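Local coordinates for acyl-CoA N-acyltransferases (NAT) superfamily protein (Arabidopsis thaliana, PDB 6TH0) that probably transfers the acetyl group of acetyl-CoA to the N-terminal methionine of transmembrane proteins and to protein lysines, here as its GNAT-family acetyltransferase domain, at residues Ile26-Tyr31 against His135-Asn140. Numbering follows the deposited sequence.
Sequences IFPIRY and HVIAHN. With ACO (acetyl coenzyme *a), chain C.
Pro-28 and Ile-137 meet across the acetyl end of the acetyl-CoA pocket in this GNAT fold, joining the loop after helix 16-26 to the end of strand 129-137. The contact is small and wholly apolar: CD1 of Ile-137 lies 3.9 Å from both CB and CG of the Pro-28 ring, and CD1 of Ile-29 approaches the same methyl at 4.3 Å. An extended Ile-137 chain carries its terminal methyl out to the loop.

Between the two segments runs the thioester arm of the cofactor. The backbone N of Ile-137 donates a nearly straight hydrogen bond (3.0 Å, 162°) to the thioester carbonyl O, which orients the carbonyl and would polarise its C=O. Asn-140 ND2 adds a second hydrogen bond from this segment, more bent, to O5P of the pantetheine arm, 3.1 Å long at 137°; Leu-100 O and Val-102 N also bond to the cofactor. Val-136 lines the acetyl end, its CG1 3.5 Å from the thioester oxygen, and the backbone O of His-135 faces the acetyl methyl CH3 at 3.3 Å. From the loop, the Phe-27 ring meets the arm obliquely, CE1 3.8 Å from C2P beside the sulfur and CZ close to CH3. With CG anti to the backbone N (chi1 -162°), the ring extends along the arm, and CD of Pro-28 covers part of one of its faces.

Further out, a type I turn from Ile-137 to Asn-140, closed by Asn-140 N bonding to Ile-137 O, leads the strand into helix 141-149. At the N-cap, Asn-140 OD1 accepts from the backbone N of Ala-143, which fixes the amide's rotation and turns the NH2 to the cofactor. The His-135 ring is hydrogen-bonded through ND1 to Tyr-96 OH and through NE2 to Glu-78 OE2.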
ATOM      1  N   ILE A  26       0.569   7.383  12.669  1.00 34.66           N
ATOM      2  CA  ILE A  26       0.922   5.960  12.726  1.00 34.25           C
ATOM      3  C   ILE A  26       1.849   5.502  11.614  1.00 37.16           C
ATOM      4  O   ILE A  26       2.398   4.390  11.691  1.00 36.15           O
ATOM      5  CB  ILE A  26      -0.330   5.057  12.761  1.00 34.55           C
ATOM      6  CG1 ILE A  26      -0.964   4.899  11.370  1.00 34.41           C
ATOM      7  CG2 ILE A  26      -1.368   5.590  13.777  1.00 42.41           C
ATOM      8  CD1 ILE A  26      -2.149   3.941  11.387  1.00 36.68           C
ATOM      9  N   PHE A  27       2.034   6.312  10.564  1.00 33.17           N
ATOM     10  CA  PHE A  27       2.875   5.822   9.484  1.00 34.66           C
ATOM     11  C   PHE A  27       4.260   6.443   9.587  1.00 36.10           C
ATOM     12  O   PHE A  27       4.399   7.673   9.501  1.00 36.18           O
ATOM     13  CB  PHE A  27       2.256   6.111   8.120  1.00 35.91           C
ATOM     14  CG  PHE A  27       2.855   5.272   7.040  1.00 40.02           C
ATOM     15  CD1 PHE A  27       2.489   3.949   6.913  1.00 37.62           C
ATOM     16  CD2 PHE A  27       3.839   5.777   6.209  1.00 38.21           C
ATOM     17  CE1 PHE A  27       3.078   3.136   5.939  1.00 39.34           C
ATOM     18  CE2 PHE A  27       4.423   4.981   5.254  1.00 42.48           C
ATOM     19  CZ  PHE A  27       4.042   3.659   5.121  1.00 43.11           C
ATOM     20  N   PRO A  28       5.314   5.629   9.708  1.00 40.82           N
ATOM     21  CA  PRO A  28       6.645   6.192  10.013  1.00 44.77           C
ATOM     22  C   PRO A  28       7.233   7.079   8.935  1.00 46.86           C
ATOM     23  O   PRO A  28       8.044   7.957   9.260  1.00 45.29           O
ATOM     24  CB  PRO A  28       7.510   4.939  10.223  1.00 46.86           C
ATOM     25  CG  PRO A  28       6.546   3.822  10.403  1.00 50.46           C
ATOM     26  CD  PRO A  28       5.340   4.162   9.628  1.00 39.36           C
ATOM     27  N   ILE A  29       6.919   6.842   7.663  1.00 36.71           N
ATOM     28  CA  ILE A  29       7.506   7.624   6.577  1.00 37.74           C
ATOM     29  C   ILE A  29       6.701   8.907   6.390  1.00 39.78           C
ATOM     30  O   ILE A  29       5.490   8.863   6.145  1.00 43.16           O
ATOM     31  CB  ILE A  29       7.561   6.796   5.284  1.00 39.22           C
ATOM     32  CG1 ILE A  29       8.203   5.436   5.575  1.00 44.08           C
ATOM     33  CG2 ILE A  29       8.369   7.539   4.220  1.00 50.29           C
ATOM     34  CD1 ILE A  29       9.589   5.527   6.153  1.00 47.67           C
ATOM     35  N   ARG A  30       7.373  10.055   6.491  1.00 37.92           N
ATOM     36  CA  ARG A  30       6.699  11.336   6.320  1.00 46.35           C
ATOM     37  C   ARG A  30       6.501  11.673   4.852  1.00 50.22           C
ATOM     38  O   ARG A  30       7.402  11.495   4.030  1.00 55.08           O
ATOM     39  CB  ARG A  30       7.477  12.455   7.011  1.00 54.85           C
ATOM     40  CG  ARG A  30       7.604  12.296   8.514  1.00 65.80           C
ATOM     41  CD  ARG A  30       6.244  12.471   9.194  1.00 75.44           C
ATOM     42  NE  ARG A  30       6.346  12.345  10.649  1.00 83.95           N
ATOM     43  CZ  ARG A  30       5.948  11.296  11.363  1.00 71.02           C
ATOM     44  NH1 ARG A  30       5.367  10.262  10.770  1.00 58.90           N
ATOM     45  NH2 ARG A  30       6.106  11.302  12.683  1.00 66.11           N
ATOM     46  N   TYR A  31       5.308  12.169   4.542  1.00 45.85           N
ATOM     47  CA  TYR A  31       4.929  12.615   3.212  1.00 49.72           C
ATOM     48  C   TYR A  31       4.499  14.073   3.238  1.00 55.05           C
ATOM     49  O   TYR A  31       3.933  14.564   4.221  1.00 50.73           O
ATOM     50  CB  TYR A  31       3.811  11.758   2.611  1.00 50.54           C
ATOM     51  CG  TYR A  31       4.276  10.389   2.175  1.00 52.17           C
ATOM     52  CD1 TYR A  31       4.270   9.309   3.053  1.00 56.59           C
ATOM     53  CD2 TYR A  31       4.728  10.178   0.881  1.00 53.06           C
ATOM     54  CE1 TYR A  31       4.705   8.054   2.643  1.00 55.82           C
ATOM     55  CE2 TYR A  31       5.161   8.933   0.467  1.00 60.00           C
ATOM     56  CZ  TYR A  31       5.145   7.876   1.350  1.00 60.58           C
ATOM     57  OH  TYR A  31       5.578   6.637   0.930  1.00 70.75           O
ATOM     58  N   HIS A 135       7.986  -1.895  -0.274  1.00 38.97           N
ATOM     59  CA  HIS A 135       9.102  -1.991   0.646  1.00 38.20           C
ATOM     60  C   HIS A 135       8.564  -1.917   2.065  1.00 41.23           C
ATOM     61  O   HIS A 135       7.657  -1.133   2.355  1.00 42.96           O
ATOM     62  CB  HIS A 135      10.134  -0.882   0.404  1.00 37.02           C
ATOM     63  CG  HIS A 135      10.815  -0.971  -0.925  1.00 42.98           C
ATOM     64  ND1 HIS A 135      10.319  -0.370  -2.061  1.00 43.00           N
ATOM     65  CD2 HIS A 135      11.967  -1.577  -1.290  1.00 49.56           C
ATOM     66  CE1 HIS A 135      11.137  -0.606  -3.073  1.00 52.43           C
ATOM     67  NE2 HIS A 135      12.145  -1.338  -2.630  1.00 44.72           N
ATOM     68  N   VAL A 136       9.109  -2.765   2.928  1.00 37.99           N
ATOM     69  CA  VAL A 136       8.753  -2.819   4.334  1.00 42.24           C
ATOM     70  C   VAL A 136       9.977  -2.430   5.147  1.00 34.30           C
ATOM     71  O   VAL A 136      11.093  -2.881   4.860  1.00 43.81           O
ATOM     72  CB  VAL A 136       8.270  -4.241   4.708  1.00 51.87           C
ATOM     73  CG1 VAL A 136       7.905  -4.328   6.166  1.00 58.48           C
ATOM     74  CG2 VAL A 136       7.109  -4.663   3.804  1.00 47.47           C
ATOM     75  N   ILE A 137       9.777  -1.604   6.177  1.00 34.74           N
ATOM     76  CA  ILE A 137      10.883  -1.327   7.076  1.00 37.12           C
ATOM     77  C   ILE A 137      11.345  -2.651   7.663  1.00 31.45           C
ATOM     78  O   ILE A 137      10.524  -3.452   8.123  1.00 41.55           O
ATOM     79  CB  ILE A 137      10.437  -0.361   8.179  1.00 43.84           C
ATOM     80  CG1 ILE A 137      10.135   1.014   7.583  1.00 53.43           C
ATOM     81  CG2 ILE A 137      11.492  -0.290   9.262  1.00 45.12           C
ATOM     82  CD1 ILE A 137       9.521   1.986   8.593  1.00 53.54           C
ATOM     83  N   ALA A 138      12.663  -2.871   7.681  1.00 37.20           N
ATOM     84  CA  ALA A 138      13.190  -4.218   7.911  1.00 39.63           C
ATOM     85  C   ALA A 138      12.994  -4.709   9.340  1.00 47.15           C
ATOM     86  O   ALA A 138      13.017  -5.924   9.572  1.00 46.23           O
ATOM     87  CB  ALA A 138      14.671  -4.280   7.549  1.00 42.10           C
ATOM     88  N   HIS A 139      12.817  -3.817  10.310  1.00 45.85           N
ATOM     89  CA  HIS A 139      12.626  -4.259  11.685  1.00 47.92           C
ATOM     90  C   HIS A 139      11.153  -4.328  12.058  1.00 50.75           C
ATOM     91  O   HIS A 139      10.826  -4.556  13.225  1.00 50.02           O
ATOM     92  CB  HIS A 139      13.373  -3.339  12.653  1.00 47.23           C
ATOM     93  CG  HIS A 139      12.899  -1.922  12.621  1.00 57.56           C
ATOM     94  ND1 HIS A 139      11.669  -1.544  13.113  1.00 60.58           N
ATOM     95  CD2 HIS A 139      13.479  -0.795  12.147  1.00 60.81           C
ATOM     96  CE1 HIS A 139      11.513  -0.241  12.950  1.00 57.40           C
ATOM     97  NE2 HIS A 139      12.600   0.237  12.370  1.00 61.03           N
ATOM     98  N   ASN A 140      10.256  -4.144  11.086  1.00 42.69           N
ATOM     99  CA  ASN A 140       8.810  -4.184  11.316  1.00 42.90           C
ATOM    100  C   ASN A 140       8.326  -5.618  11.114  1.00 43.51           C
ATOM    101  O   ASN A 140       7.801  -5.992  10.065  1.00 43.72           O
ATOM    102  CB  ASN A 140       8.098  -3.210  10.388  1.00 44.57           C
ATOM    103  CG  ASN A 140       6.613  -3.028  10.736  1.00 47.16           C
ATOM    104  OD1 ASN A 140       5.995  -3.875  11.380  1.00 49.53           O
ATOM    105  ND2 ASN A 140       6.035  -1.940  10.260  1.00 56.59           N
TER
HETATM  106  N1A ACO C 301      -8.353 -12.835  15.864  1.00 86.94           N
HETATM  107  C2A ACO C 301      -7.075 -12.720  16.361  1.00 84.04           C
HETATM  108  N3A ACO C 301      -5.932 -12.323  15.775  1.00 82.65           N
HETATM  109  C4A ACO C 301      -6.129 -11.980  14.444  1.00 81.41           C
HETATM  110  C5A ACO C 301      -7.397 -12.044  13.784  1.00 84.32           C
HETATM  111  C6A ACO C 301      -8.496 -12.485  14.546  1.00 89.29           C
HETATM  112  N6A ACO C 301      -9.736 -12.566  13.971  1.00 92.77           N
HETATM  113  N7A ACO C 301      -7.295 -11.635  12.448  1.00 83.07           N
HETATM  114  C8A ACO C 301      -5.989 -11.330  12.303  1.00 82.65           C
HETATM  115  N9A ACO C 301      -5.247 -11.523  13.469  1.00 77.77           N
HETATM  116  C1B ACO C 301      -3.813 -11.306  13.667  1.00 74.12           C
HETATM  117  C2B ACO C 301      -2.916 -11.720  12.413  1.00 73.55           C
HETATM  118  O2B ACO C 301      -2.694 -13.068  12.425  1.00 65.16           O
HETATM  119  C3B ACO C 301      -1.641 -10.901  12.931  1.00 70.65           C
HETATM  120  O3B ACO C 301      -1.174 -11.621  13.963  1.00 65.21           O
HETATM  121  P3B ACO C 301       0.651 -11.496  14.158  1.00 75.21           P
HETATM  122  O7A ACO C 301       0.651 -10.084  14.682  1.00 77.77           O
HETATM  123  O8A ACO C 301       0.981 -12.601  15.147  1.00 83.68           O
HETATM  124  O9A ACO C 301       1.080 -11.654  12.719  1.00 80.56           O
HETATM  125  C4B ACO C 301      -2.284  -9.549  13.392  1.00 63.61           C
HETATM  126  O4B ACO C 301      -3.607  -9.888  13.924  1.00 69.38           O
HETATM  127  C5B ACO C 301      -2.345  -8.519  12.248  1.00 49.85           C
HETATM  128  O5B ACO C 301      -2.986  -9.038  11.124  1.00 50.34           O
HETATM  129  P1A ACO C 301      -4.081  -7.928  10.584  1.00 48.25           P
HETATM  130  O1A ACO C 301      -5.106  -7.694  11.630  1.00 52.07           O
HETATM  131  O2A ACO C 301      -4.464  -8.332   9.188  1.00 46.78           O
HETATM  132  O3A ACO C 301      -3.334  -6.424  10.363  1.00 41.18           O
HETATM  133  P2A ACO C 301      -3.872  -5.238  11.273  1.00 47.50           P
HETATM  134  O4A ACO C 301      -5.181  -4.711  10.810  1.00 41.45           O
HETATM  135  O5A ACO C 301      -3.612  -5.419  12.746  1.00 48.41           O
HETATM  136  O6A ACO C 301      -2.821  -3.920  10.854  1.00 44.71           O
HETATM  137  CBP ACO C 301      -0.615  -3.091  10.364  1.00 41.62           C
HETATM  138  CCP ACO C 301      -1.537  -4.368  10.585  1.00 38.51           C
HETATM  139  CDP ACO C 301      -1.066  -2.428   9.084  1.00 41.74           C
HETATM  140  CEP ACO C 301       0.854  -3.506  10.267  1.00 42.68           C
HETATM  141  CAP ACO C 301      -0.873  -2.189  11.600  1.00 44.31           C
HETATM  142  OAP ACO C 301      -0.260  -2.730  12.767  1.00 43.56           O
HETATM  143  C9P ACO C 301      -0.353  -0.761  11.460  1.00 38.23           C
HETATM  144  O9P ACO C 301      -1.086   0.125  11.077  1.00 36.87           O
HETATM  145  N8P ACO C 301       0.942  -0.489  11.851  1.00 39.09           N
HETATM  146  C7P ACO C 301       1.522   0.891  11.750  1.00 40.61           C
HETATM  147  C6P ACO C 301       1.654   1.309  10.314  1.00 39.70           C
HETATM  148  C5P ACO C 301       2.633   0.384   9.681  1.00 48.39           C
HETATM  149  O5P ACO C 301       3.622  -0.072  10.232  1.00 50.27           O
HETATM  150  N4P ACO C 301       2.370   0.030   8.372  1.00 53.40           N
HETATM  151  C3P ACO C 301       3.329  -0.896   7.770  1.00 61.53           C
HETATM  152  C2P ACO C 301       3.398  -0.656   6.305  1.00 73.49           C
HETATM  153  S1P ACO C 301       4.649  -1.837   5.601  1.00 71.57           S
HETATM  154  C   ACO C 301       6.074  -0.770   5.800  1.00 80.95           C
HETATM  155  O   ACO C 301       6.919  -0.956   6.641  1.00 71.09           O
HETATM  156  CH3 ACO C 301       6.153   0.381   4.937  1.00 81.07           C